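Phosphoglycerol transferase GacH (PDB 6DGM) probably transfers sn-glycerol-1-phosphate onto the rhamnose polysaccharide of the streptococcal cell wall, using a manganese-containing extracellular domain related to lipoteichoic acid synthases. Local coordinates at residues 138-143 with 204-209. Residues are numbered along the deposited sequence; the frame is centred on the assembly and turned at random.
With 1GP (sn-glycerol-1-phosphate), chain D.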
loop_
_atom_site.group_PDB
_atom_site.type_symbol
_atom_site.label_atom_id
_atom_site.label_comp_id
_atom_site.label_asym_id
_atom_site.label_seq_id
_atom_site.Cartn_x
_atom_site.Cartn_y
_atom_site.Cartn_z
ATOM N N MET A 138 -6.657 -10.104 -5.623
ATOM C CA MET A 138 -8.107 -9.954 -5.633
ATOM C C MET A 138 -8.486 -8.527 -5.984
ATOM O O MET A 138 -7.992 -7.593 -5.350
ATOM C CB MET A 138 -8.675 -10.264 -4.242
ATOM C CG MET A 138 -8.314 -11.633 -3.753
ATOM S SD MET A 138 -8.865 -11.958 -2.046
ATOM C CE MET A 138 -10.524 -11.545 -2.153
ATOM N N HIS A 139 -9.397 -8.366 -6.950
ATOM C CA HIS A 139 -9.902 -7.042 -7.313
ATOM C C HIS A 139 -11.248 -7.160 -8.020
ATOM O O HIS A 139 -11.330 -7.809 -9.070
ATOM C CB HIS A 139 -8.921 -6.345 -8.250
ATOM C CG HIS A 139 -9.399 -5.008 -8.739
ATOM N ND1 HIS A 139 -9.756 -3.989 -7.882
ATOM C CD2 HIS A 139 -9.533 -4.509 -9.992
ATOM C CE1 HIS A 139 -10.094 -2.921 -8.587
ATOM N NE2 HIS A 139 -9.984 -3.219 -9.870
ATOM N N PRO A 140 -12.337 -6.560 -7.488
ATOM C CA PRO A 140 -13.652 -6.757 -8.125
ATOM C C PRO A 140 -13.899 -5.827 -9.315
ATOM O O PRO A 140 -14.800 -4.992 -9.319
ATOM C CB PRO A 140 -14.631 -6.555 -6.963
ATOM C CG PRO A 140 -13.912 -5.883 -5.896
ATOM C CD PRO A 140 -12.445 -6.000 -6.124
ATOM N N ALA A 141 -13.092 -6.004 -10.352
ATOM C CA ALA A 141 -13.334 -5.405 -11.661
ATOM C C ALA A 141 -12.641 -6.318 -12.668
ATOM O O ALA A 141 -12.414 -7.500 -12.384
ATOM C CB ALA A 141 -12.861 -3.944 -11.698
ATOM N N SER A 142 -12.291 -5.777 -13.831
ATOM C CA SER A 142 -11.536 -6.566 -14.794
ATOM C C SER A 142 -10.097 -6.770 -14.330
ATOM O O SER A 142 -9.406 -5.820 -13.948
ATOM C CB SER A 142 -11.513 -5.886 -16.160
ATOM O OG SER A 142 -10.606 -6.573 -17.009
ATOM N N ALA A 143 -9.637 -8.013 -14.409
ATOM C CA ALA A 143 -8.233 -8.309 -14.142
ATOM C C ALA A 143 -7.285 -7.565 -15.084
ATOM O O ALA A 143 -6.113 -7.377 -14.747
ATOM C CB ALA A 143 -7.974 -9.814 -14.281
ATOM N N ILE A 204 -7.286 -5.222 -3.821
ATOM C CA ILE A 204 -7.635 -3.881 -4.267
ATOM C C ILE A 204 -9.158 -3.784 -4.273
ATOM O O ILE A 204 -9.821 -4.412 -5.110
ATOM C CB ILE A 204 -7.078 -3.586 -5.663
ATOM C CG1 ILE A 204 -5.558 -3.794 -5.741
ATOM C CG2 ILE A 204 -7.402 -2.147 -6.083
ATOM C CD1 ILE A 204 -5.164 -5.193 -6.235
ATOM N N THR A 205 -9.708 -2.997 -3.361
ATOM C CA THR A 205 -11.160 -2.935 -3.256
ATOM C C THR A 205 -11.745 -2.072 -4.369
ATOM O O THR A 205 -11.025 -1.428 -5.145
ATOM C CB THR A 205 -11.627 -2.426 -1.895
ATOM O OG1 THR A 205 -11.320 -1.031 -1.768
ATOM C CG2 THR A 205 -10.988 -3.218 -0.761
ATOM N N MET A 206 -13.083 -2.052 -4.429
ATOM C CA MET A 206 -13.794 -1.197 -5.368
ATOM C C MET A 206 -14.963 -0.426 -4.772
ATOM O O MET A 206 -15.419 0.527 -5.411
ATOM C CB MET A 206 -14.322 -2.025 -6.549
ATOM C CG MET A 206 -13.381 -2.146 -7.713
ATOM S SD MET A 206 -13.010 -0.535 -8.461
ATOM C CE MET A 206 -14.208 -0.421 -9.776
ATOM N N GLN A 207 -15.460 -0.802 -3.591
ATOM C CA GLN A 207 -16.716 -0.238 -3.102
ATOM C C GLN A 207 -16.744 1.289 -3.174
ATOM O O GLN A 207 -17.739 1.876 -3.624
ATOM C CB GLN A 207 -16.979 -0.684 -1.674
ATOM C CG GLN A 207 -18.292 -0.169 -1.119
ATOM C CD GLN A 207 -18.409 -0.451 0.345
ATOM O OE1 GLN A 207 -18.591 -1.595 0.741
ATOM N NE2 GLN A 207 -18.248 0.584 1.170
ATOM N N ASN A 208 -15.689 1.955 -2.691
ATOM C CA ASN A 208 -15.704 3.403 -2.507
ATOM C C ASN A 208 -15.101 4.157 -3.685
ATOM O O ASN A 208 -14.798 5.350 -3.571
ATOM C CB ASN A 208 -15.054 3.751 -1.175
ATOM C CG ASN A 208 -15.827 3.143 -0.028
ATOM O OD1 ASN A 208 -17.032 2.957 -0.157
ATOM N ND2 ASN A 208 -15.152 2.753 1.048
ATOM N N HIS A 209 -15.009 3.503 -4.839
ATOM C CA HIS A 209 -14.638 4.165 -6.072
ATOM C C HIS A 209 -15.764 5.060 -6.565
ATOM O O HIS A 209 -16.941 4.714 -6.468
ATOM C CB HIS A 209 -14.350 3.102 -7.138
ATOM C CG HIS A 209 -13.564 3.612 -8.306
ATOM N ND1 HIS A 209 -14.115 4.399 -9.292
ATOM C CD2 HIS A 209 -12.266 3.427 -8.653
ATOM C CE1 HIS A 209 -13.191 4.690 -10.192
ATOM N NE2 HIS A 209 -12.060 4.118 -9.824
HETATM C C3 1GP D . -10.174 -0.140 -11.173
HETATM O O3 1GP D . -8.341 -0.020 -9.569
HETATM C C2 1GP D . -8.976 0.643 -10.681
HETATM O O2 1GP D . -9.812 -1.367 -11.801
HETATM C C1 1GP D . -9.379 2.054 -10.280
HETATM O O1P 1GP D . -8.220 2.878 -10.115
HETATM O O2P 1GP D . -8.906 4.894 -8.522
HETATM O O3P 1GP D . -7.057 5.039 -10.387
HETATM O O4P 1GP D . -9.520 4.871 -11.000
HETATM P P 1GP D . -8.430 4.478 -9.957
#
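Met-206 overlaps His-139 and Pro-140 together: its CG lies 3.5 Å from His-139 CE1 and 3.6 Å from Pro-140 O, while its CB passes Pro-140 CG. A bend at chi2 (-62°) brings Met-206 SD obliquely to the imidazole of His-139, 3.9 Å from C3 of sn-glycerol-1-phosphate. The His-139 side chain leaves with CG anti to the backbone N (chi1 177°), and both ring nitrogens are engaged. His-139 ND1 donates a nearly straight hydrogen bond of 2.8 Å to Ile-204 O; the acceptor lies in the ring plane, although the donor stands above the carbonyl plane. His-139 NE2 meets O2 of the ligand at 2.7 Å, in a hydrogen bond whose donor may be either partner. The protein bond thus helps to fix the ring's rotation and presents NE2 to the glycerol, an example of second-shell positioning. Ile-204 CG2 packs 3.5 Å from His-139 ND1. At the far end of the type I turn Met-206 to His-209, His-209 NE2 donates to phosphate O4P (2.9 Å), so the two histidines hold different ends of the ligand. The pocket lies where parallel neighbours 135-139 and 200-204 end in the mixed central sheet of this sulfatase-family domain (alkaline phosphatase clan), joined by Ile-204 N to Met-138 O; Arg-148 of helix 148-154 touches His-139 and Ile-204, and Val-185 of helix 182-192 touches Pro-140.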